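Local coordinates for amino acid ABC transporter, periplasmic amino acid-binding protein (Brucella ovis, PDB 4Z9N) that binds glutathione as the periplasmic solute-binding component of an ABC transporter and probably delivers it to the membrane permease for uptake, at the interface of chains A and B. Sequence-based numbering; all coordinates share one arbitrary frame. Chains: chain A/B, Amino acid ABC transporter, periplasmic amino acid-binding protein.

Contact 1 and contact 2 lie in one two-fold symmetric interface between identical chains, their C-alpha centres about 24 Å apart. The carboxy-terminal tail links them: in contact 1 A:Pro326 to A:Arg328 receive the start of helix 93-97 of chain B, whereas in contact 2 B:Tyr323 and B:Pro326 of the other tail lie against chain A. The same proline serves both, A:Pro326 through its carbonyl in contact 1 and B:Pro326 through its ring in contact 2. Because each contact has a twin with the chains exchanged, the tails would help hold the pair together reciprocally; a dimer in the periplasm remains an inference from the crystal assembly.

Contact 1: the interface of chains A and B. Residues chain A 230, 271, 275, 281, 326-328; chain B 93-94.
B:Ile93 drives its branched side chain into an apolar pocket of chain A, with A:Trp230 as one wall. CG1 lies over the indole face, 3.5 Å from the centroid of its five-membered ring, and CB covers the six-membered ring in the same CH-pi manner. With CG1 anti to the backbone N (chi1 -172°) and the chain extended beyond it, CD1 reaches the inner end, 3.7 Å from CZ2 of A:Trp281 and near A:Leu275. The other branch, CG2, turns toward A:Ile271, whose own CG2 is 3.7 Å away, and toward A:Val327. Isoleucine suits this place because its two branches fill different parts of the pocket while the flat indole supports a third side.

The looser, polar side lies at the chain end. The carboxylate oxygen O of A:Arg328 accepts two bonds from B:Ser94: the backbone N approaches almost along the C-O axis, while OG donates to O in its carbonyl plane, onto a lone pair, at 2.9 Å. Serine's short hydroxyl also binds a water that reaches OXT, 2.9 Å from that water. Beside them, the backbone N of B:Ile93 donates to O of A:Pro326 at 3.2 Å. The terminal carboxylate thus faces the first turn of helix 93-97 of chain B, whose dipole would probably favour its negative charge; helices 222-240, 271-274 and 281-289 supply pocket residues from chain A.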
ATOM      1  N   TRP A 230       5.373   7.623   7.132  1.00  9.47           N
ATOM      2  CA  TRP A 230       6.368   6.864   7.880  1.00 10.97           C
ATOM      3  C   TRP A 230       6.027   6.719   9.364  1.00 13.61           C
ATOM      4  O   TRP A 230       6.514   5.809   9.996  1.00 11.51           O
ATOM      5  CB  TRP A 230       7.777   7.462   7.629  1.00 11.03           C
ATOM      6  CG  TRP A 230       8.167   6.976   6.256  1.00 10.51           C
ATOM      7  CD1 TRP A 230       8.126   7.672   5.081  1.00 11.25           C
ATOM      8  CD2 TRP A 230       8.506   5.619   5.906  1.00 12.44           C
ATOM      9  NE1 TRP A 230       8.454   6.838   4.020  1.00 11.40           N
ATOM     10  CE2 TRP A 230       8.710   5.581   4.506  1.00 12.20           C
ATOM     11  CE3 TRP A 230       8.687   4.449   6.646  1.00  8.99           C
ATOM     12  CZ2 TRP A 230       9.076   4.407   3.832  1.00 12.23           C
ATOM     13  CZ3 TRP A 230       9.062   3.281   5.981  1.00  9.43           C
ATOM     14  CH2 TRP A 230       9.245   3.270   4.585  1.00 13.08           C
ATOM     15  N   ILE A 271      18.291   8.585   9.267  1.00 15.67           N
ATOM     16  CA  ILE A 271      16.934   8.268   8.819  1.00 18.71           C
ATOM     17  C   ILE A 271      15.942   9.280   9.354  1.00 16.59           C
ATOM     18  O   ILE A 271      15.196   9.886   8.593  1.00 16.54           O
ATOM     19  CB  ILE A 271      16.527   6.848   9.229  1.00 14.69           C
ATOM     20  CG1 ILE A 271      17.314   5.847   8.389  1.00 21.51           C
ATOM     21  CG2 ILE A 271      15.019   6.649   9.078  1.00 16.00           C
ATOM     22  CD1 ILE A 271      16.997   4.420   8.721  1.00 29.13           C
ATOM     23  N   LEU A 275      14.042  12.623   7.351  1.00 15.47           N
ATOM     24  CA  LEU A 275      12.580  12.687   7.378  1.00 15.40           C
ATOM     25  C   LEU A 275      12.128  14.047   7.919  1.00 18.75           C
ATOM     26  O   LEU A 275      10.963  14.425   7.810  1.00 18.40           O
ATOM     27  CB  LEU A 275      12.017  11.560   8.241  1.00 15.17           C
ATOM     28  CG  LEU A 275      10.500  11.368   8.366  1.00 15.44           C
ATOM     29  CD1 LEU A 275       9.832  11.146   6.999  1.00 11.70           C
ATOM     30  CD2 LEU A 275      10.191  10.222   9.324  1.00 18.23           C
ATOM     31  N   TRP A 281      12.833   9.365  16.506  1.00 13.52           N
ATOM     32  CA  TRP A 281      11.420   9.586  16.198  1.00 14.84           C
ATOM     33  C   TRP A 281      10.546   8.342  16.441  1.00 16.54           C
ATOM     34  O   TRP A 281       9.409   8.473  16.902  1.00 16.15           O
ATOM     35  CB  TRP A 281      11.263  10.078  14.749  1.00 13.05           C
ATOM     36  CG  TRP A 281      11.677   9.068  13.707  1.00 14.22           C
ATOM     37  CD1 TRP A 281      12.950   8.664  13.405  1.00 15.64           C
ATOM     38  CD2 TRP A 281      10.811   8.381  12.803  1.00 15.09           C
ATOM     39  NE1 TRP A 281      12.923   7.737  12.389  1.00 12.86           N
ATOM     40  CE2 TRP A 281      11.621   7.553  11.994  1.00 15.64           C
ATOM     41  CE3 TRP A 281       9.423   8.372  12.608  1.00 12.08           C
ATOM     42  CZ2 TRP A 281      11.090   6.714  11.007  1.00 12.41           C
ATOM     43  CZ3 TRP A 281       8.892   7.528  11.618  1.00 11.90           C
ATOM     44  CH2 TRP A 281       9.729   6.714  10.834  1.00 12.62           C
ATOM     45  N   PRO A 326      10.028  -1.110   4.629  1.00 10.21           N
ATOM     46  CA  PRO A 326      11.228  -1.149   5.475  1.00 10.99           C
ATOM     47  C   PRO A 326      11.844   0.212   5.781  1.00 10.94           C
ATOM     48  O   PRO A 326      11.977   1.084   4.909  1.00 11.41           O
ATOM     49  CB  PRO A 326      12.217  -2.011   4.659  1.00 12.37           C
ATOM     50  CG  PRO A 326      11.717  -1.931   3.253  1.00 12.31           C
ATOM     51  CD  PRO A 326      10.209  -1.889   3.390  1.00 10.75           C
ATOM     52  N   VAL A 327      12.253   0.358   7.034  1.00 10.06           N
ATOM     53  CA  VAL A 327      12.968   1.539   7.495  1.00 10.12           C
ATOM     54  C   VAL A 327      14.448   1.233   7.292  1.00 15.07           C
ATOM     55  O   VAL A 327      15.125   0.723   8.187  1.00 16.46           O
ATOM     56  CB  VAL A 327      12.597   1.855   8.938  1.00 12.73           C
ATOM     57  CG1 VAL A 327      13.347   3.061   9.449  1.00 15.69           C
ATOM     58  CG2 VAL A 327      11.085   2.113   8.986  1.00 12.37           C
ATOM     59  N   ARG A 328      14.910   1.561   6.084  1.00 15.75           N
ATOM     60  CA  ARG A 328      16.158   1.077   5.488  1.00 22.74           C
ATOM     61  C   ARG A 328      16.717   2.182   4.595  1.00 26.98           C
ATOM     62  O   ARG A 328      15.967   3.129   4.277  1.00 16.95           O
ATOM     63  CB  ARG A 328      15.895  -0.210   4.670  1.00 24.24           C
ATOM     64  CG  ARG A 328      16.963  -0.618   3.633  1.00 26.64           C
ATOM     65  CD  ARG A 328      18.026  -1.557   4.211  1.00 27.26           C
ATOM     66  NE  ARG A 328      19.024  -0.844   5.002  1.00 19.64           N
ATOM     67  CZ  ARG A 328      19.941  -1.430   5.767  1.00 18.66           C
ATOM     68  NH1 ARG A 328      20.791  -0.677   6.462  1.00 16.94           N
ATOM     69  NH2 ARG A 328      20.007  -2.755   5.853  1.00 16.64           N
ATOM     70  OXT ARG A 328      17.891   2.150   4.170  1.00 26.94           O
TER
ATOM     71  N   ILE B  93      12.505   3.882   3.411  1.00  8.85           N
ATOM     72  CA  ILE B  93      12.291   5.250   3.863  1.00  9.94           C
ATOM     73  C   ILE B  93      13.350   6.227   3.302  1.00 11.03           C
ATOM     74  O   ILE B  93      13.008   7.340   2.923  1.00 13.12           O
ATOM     75  CB  ILE B  93      12.220   5.334   5.405  1.00  8.63           C
ATOM     76  CG1 ILE B  93      11.795   6.739   5.840  1.00 11.03           C
ATOM     77  CG2 ILE B  93      13.553   4.963   6.083  1.00 11.83           C
ATOM     78  CD1 ILE B  93      11.493   6.828   7.333  1.00 15.15           C
ATOM     79  N   SER B  94      14.609   5.808   3.234  0.60 13.67           N
ATOM     80  CA  SER B  94      15.661   6.718   2.793  0.60 13.74           C
ATOM     81  C   SER B  94      15.477   7.087   1.319  0.60 12.24           C
ATOM     82  O   SER B  94      15.764   8.216   0.915  0.60 13.42           O
ATOM     83  CB  SER B  94      17.049   6.115   3.034  0.60 16.35           C
ATOM     84  OG  SER B  94      17.224   4.875   2.365  0.60 16.49           O
TER
HETATM   85  O   HOH W   1      17.523   2.374   1.274  1.00 19.28           O

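Contact 2: the interface of chains A and B. Residues chain A 109-110, 210-212, 312, 321; chain B 316, 323, 326.
B:Tyr323, from the carboxy-terminal segment of this family 3 solute-binding protein, inserts its phenol between A:Tyr109, A:Lys210, A:Pro212 and A:Leu321, and hides 90 Å² of its surface. The two tyrosine rings meet edge to face, with planes at 75° and centroids 4.8 Å apart. CD2 of A:Tyr109 points at the middle of the B:Tyr323 face, while CE1 of B:Tyr323 lies at the edge of the A:Tyr109 ring. The B:Tyr323 ring swings away from its own backbone N (chi1 -178°) and out toward chain A, where CD1 of A:Leu321 packs 3.7 Å from its CD2. Tyrosine suits the position by joining a broad apolar ring to a polar tip: OH binds a water at 2.6 Å, and that water lies 2.7 Å from the backbone O of A:Asp110.

A:Lys210, with 59 Å² hidden, contributes chiefly the aliphatic part of its side chain. It slides past B:Tyr323 in the opposite direction, and its extended chain carries CD out to the indole of B:Trp316. There CD sits above the CZ2 rim, 3.8 Å from CZ2, on the side of the indole that B:Tyr323 also covers. A turn about CG-CD (chi3 -71°) then redirects CE and NZ. A long methylene chain can in this way touch both aromatic residues.

B:Trp316 buries 64 Å² and braces the tyrosine within its own chain: CD2 of B:Tyr323 lies 3.5 Å above the indole plane, offset toward the rim. Across the interface, CB of B:Trp316 meets CD2 of A:Leu321, and CZ3 on the indole rim comes within 4.2 Å of CD1 of A:Leu312, a looser contact. Past the phenol, the rigid rings of A:Pro212 and B:Pro326 pack together, their CD atoms 3.7 Å apart.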
ATOM      1  N   TYR A 109      -8.110  -1.511   6.751  1.00  8.81           N
ATOM      2  CA  TYR A 109      -8.852  -2.039   5.617  1.00 10.83           C
ATOM      3  C   TYR A 109     -10.236  -2.472   6.071  1.00 10.91           C
ATOM      4  O   TYR A 109     -10.342  -3.356   6.913  1.00 12.28           O
ATOM      5  CB  TYR A 109      -8.121  -3.245   4.999  1.00 10.28           C
ATOM      6  CG  TYR A 109      -6.797  -2.911   4.375  1.00  8.78           C
ATOM      7  CD1 TYR A 109      -5.626  -2.874   5.144  1.00 11.81           C
ATOM      8  CD2 TYR A 109      -6.708  -2.650   3.020  1.00  7.75           C
ATOM      9  CE1 TYR A 109      -4.396  -2.572   4.565  1.00 12.60           C
ATOM     10  CE2 TYR A 109      -5.484  -2.322   2.426  1.00  9.00           C
ATOM     11  CZ  TYR A 109      -4.343  -2.305   3.195  1.00 13.73           C
ATOM     12  OH  TYR A 109      -3.150  -1.999   2.587  1.00 14.77           O
ATOM     13  N   ASP A 110     -11.284  -1.871   5.505  1.00 11.43           N
ATOM     14  CA  ASP A 110     -12.664  -2.257   5.861  1.00 12.25           C
ATOM     15  C   ASP A 110     -13.486  -2.550   4.598  1.00 11.29           C
ATOM     16  O   ASP A 110     -12.965  -2.574   3.479  1.00 10.54           O
ATOM     17  CB  ASP A 110     -13.330  -1.144   6.688  1.00  9.85           C
ATOM     18  CG  ASP A 110     -14.363  -1.661   7.684  1.00 11.37           C
ATOM     19  OD1 ASP A 110     -14.718  -2.864   7.643  1.00 12.49           O
ATOM     20  OD2 ASP A 110     -14.836  -0.832   8.502  1.00 12.45           O
ATOM     21  N   LYS A 210     -14.827  -2.534  -1.145  1.00 14.38           N
ATOM     22  CA  LYS A 210     -13.545  -2.268  -0.480  1.00 13.61           C
ATOM     23  C   LYS A 210     -13.536  -0.842   0.053  1.00 10.58           C
ATOM     24  O   LYS A 210     -13.851   0.092  -0.685  1.00 11.43           O
ATOM     25  CB  LYS A 210     -12.382  -2.486  -1.450  1.00 14.20           C
ATOM     26  CG  LYS A 210     -12.259  -3.941  -1.913  1.00 15.31           C
ATOM     27  CD  LYS A 210     -11.176  -4.140  -2.982  1.00 13.09           C
ATOM     28  CE  LYS A 210     -11.580  -3.534  -4.325  1.00 12.31           C
ATOM     29  NZ  LYS A 210     -10.591  -3.893  -5.394  1.00 14.35           N
ATOM     30  N   GLU A 211     -13.205  -0.689   1.337  1.00  8.60           N
ATOM     31  CA  GLU A 211     -13.158   0.621   1.978  1.00  9.75           C
ATOM     32  C   GLU A 211     -11.830   0.765   2.727  1.00 10.77           C
ATOM     33  O   GLU A 211     -11.794   0.644   3.959  1.00  9.95           O
ATOM     34  CB  GLU A 211     -14.337   0.823   2.956  1.00 13.30           C
ATOM     35  CG  GLU A 211     -15.752   0.527   2.378  1.00 12.22           C
ATOM     36  CD  GLU A 211     -16.371   1.663   1.547  1.00 13.04           C
ATOM     37  OE1 GLU A 211     -15.810   2.797   1.464  1.00 16.72           O
ATOM     38  OE2 GLU A 211     -17.438   1.411   0.940  1.00 14.54           O
ATOM     39  N   PRO A 212     -10.730   0.979   1.991  1.00 10.41           N
ATOM     40  CA  PRO A 212      -9.454   1.178   2.698  1.00  9.85           C
ATOM     41  C   PRO A 212      -9.425   2.570   3.312  1.00  9.63           C
ATOM     42  O   PRO A 212      -9.460   3.563   2.569  1.00 11.43           O
ATOM     43  CB  PRO A 212      -8.411   1.011   1.585  1.00 10.80           C
ATOM     44  CG  PRO A 212      -9.158   1.421   0.307  1.00 11.03           C
ATOM     45  CD  PRO A 212     -10.567   0.936   0.527  1.00 11.67           C
ATOM     46  N   LEU A 312      -8.206  -8.705   8.236  1.00 11.49           N
ATOM     47  CA  LEU A 312      -7.412  -8.076   7.184  1.00 12.16           C
ATOM     48  C   LEU A 312      -6.349  -7.148   7.732  1.00 10.37           C
ATOM     49  O   LEU A 312      -5.376  -6.838   7.037  1.00 11.25           O
ATOM     50  CB  LEU A 312      -8.301  -7.261   6.237  1.00 11.88           C
ATOM     51  CG  LEU A 312      -9.296  -7.969   5.323  1.00 18.67           C
ATOM     52  CD1 LEU A 312     -10.013  -6.914   4.468  1.00 19.13           C
ATOM     53  CD2 LEU A 312      -8.591  -9.002   4.446  1.00 16.06           C
ATOM     54  N   LEU A 321      -3.079  -7.786   5.746  1.00 12.16           N
ATOM     55  CA  LEU A 321      -2.650  -6.928   4.645  1.00 10.39           C
ATOM     56  C   LEU A 321      -1.727  -5.830   5.111  1.00 12.43           C
ATOM     57  O   LEU A 321      -1.175  -5.094   4.281  1.00 13.02           O
ATOM     58  CB  LEU A 321      -3.857  -6.291   3.945  1.00 12.09           C
ATOM     59  CG  LEU A 321      -4.892  -7.245   3.360  1.00 10.95           C
ATOM     60  CD1 LEU A 321      -6.003  -6.427   2.686  1.00 13.99           C
ATOM     61  CD2 LEU A 321      -4.214  -8.225   2.369  1.00 13.94           C
TER
ATOM     62  N   TRP B 316      -5.434 -10.043  -2.601  1.00 15.64           N
ATOM     63  CA  TRP B 316      -5.750  -9.908  -1.182  1.00 16.82           C
ATOM     64  C   TRP B 316      -6.812 -10.909  -0.720  1.00 16.88           C
ATOM     65  O   TRP B 316      -6.765 -11.399   0.412  1.00 19.58           O
ATOM     66  CB  TRP B 316      -6.211  -8.462  -0.907  1.00 11.76           C
ATOM     67  CG  TRP B 316      -7.522  -8.146  -1.585  1.00 12.07           C
ATOM     68  CD1 TRP B 316      -7.726  -7.801  -2.897  1.00 12.83           C
ATOM     69  CD2 TRP B 316      -8.810  -8.170  -0.967  1.00 12.56           C
ATOM     70  NE1 TRP B 316      -9.082  -7.605  -3.126  1.00 14.80           N
ATOM     71  CE2 TRP B 316      -9.762  -7.825  -1.955  1.00 15.15           C
ATOM     72  CE3 TRP B 316      -9.254  -8.446   0.336  1.00 17.22           C
ATOM     73  CZ2 TRP B 316     -11.138  -7.745  -1.680  1.00 16.12           C
ATOM     74  CZ3 TRP B 316     -10.620  -8.367   0.610  1.00 18.26           C
ATOM     75  CH2 TRP B 316     -11.546  -8.030  -0.399  1.00 17.62           C
ATOM     76  N   TYR B 323      -3.664  -5.533  -3.264  1.00 10.34           N
ATOM     77  CA  TYR B 323      -5.000  -4.994  -2.994  1.00 13.42           C
ATOM     78  C   TYR B 323      -5.280  -3.812  -3.898  1.00 13.95           C
ATOM     79  O   TYR B 323      -4.655  -2.770  -3.769  1.00 13.14           O
ATOM     80  CB  TYR B 323      -5.089  -4.595  -1.520  1.00 13.04           C
ATOM     81  CG  TYR B 323      -6.419  -4.058  -1.009  1.00 11.03           C
ATOM     82  CD1 TYR B 323      -6.716  -2.695  -1.094  1.00 12.82           C
ATOM     83  CD2 TYR B 323      -7.333  -4.894  -0.358  1.00 10.97           C
ATOM     84  CE1 TYR B 323      -7.907  -2.192  -0.595  1.00 13.05           C
ATOM     85  CE2 TYR B 323      -8.529  -4.389   0.165  1.00 11.48           C
ATOM     86  CZ  TYR B 323      -8.801  -3.043   0.038  1.00 12.49           C
ATOM     87  OH  TYR B 323      -9.963  -2.535   0.561  1.00 13.79           O
ATOM     88  N   PRO B 326     -10.071   0.942  -4.579  1.00 13.54           N
ATOM     89  CA  PRO B 326     -11.270   1.004  -5.421  1.00 16.86           C
ATOM     90  C   PRO B 326     -11.307   2.136  -6.441  1.00 16.15           C
ATOM     91  O   PRO B 326     -10.978   3.280  -6.143  1.00 12.77           O
ATOM     92  CB  PRO B 326     -12.404   1.171  -4.407  1.00 15.95           C
ATOM     93  CG  PRO B 326     -11.740   1.666  -3.139  1.00 12.88           C
ATOM     94  CD  PRO B 326     -10.399   0.991  -3.142  1.00 11.73           C
TER
HETATM   95  O   HOH W   2     -11.376  -4.205   2.038  1.00 23.52           O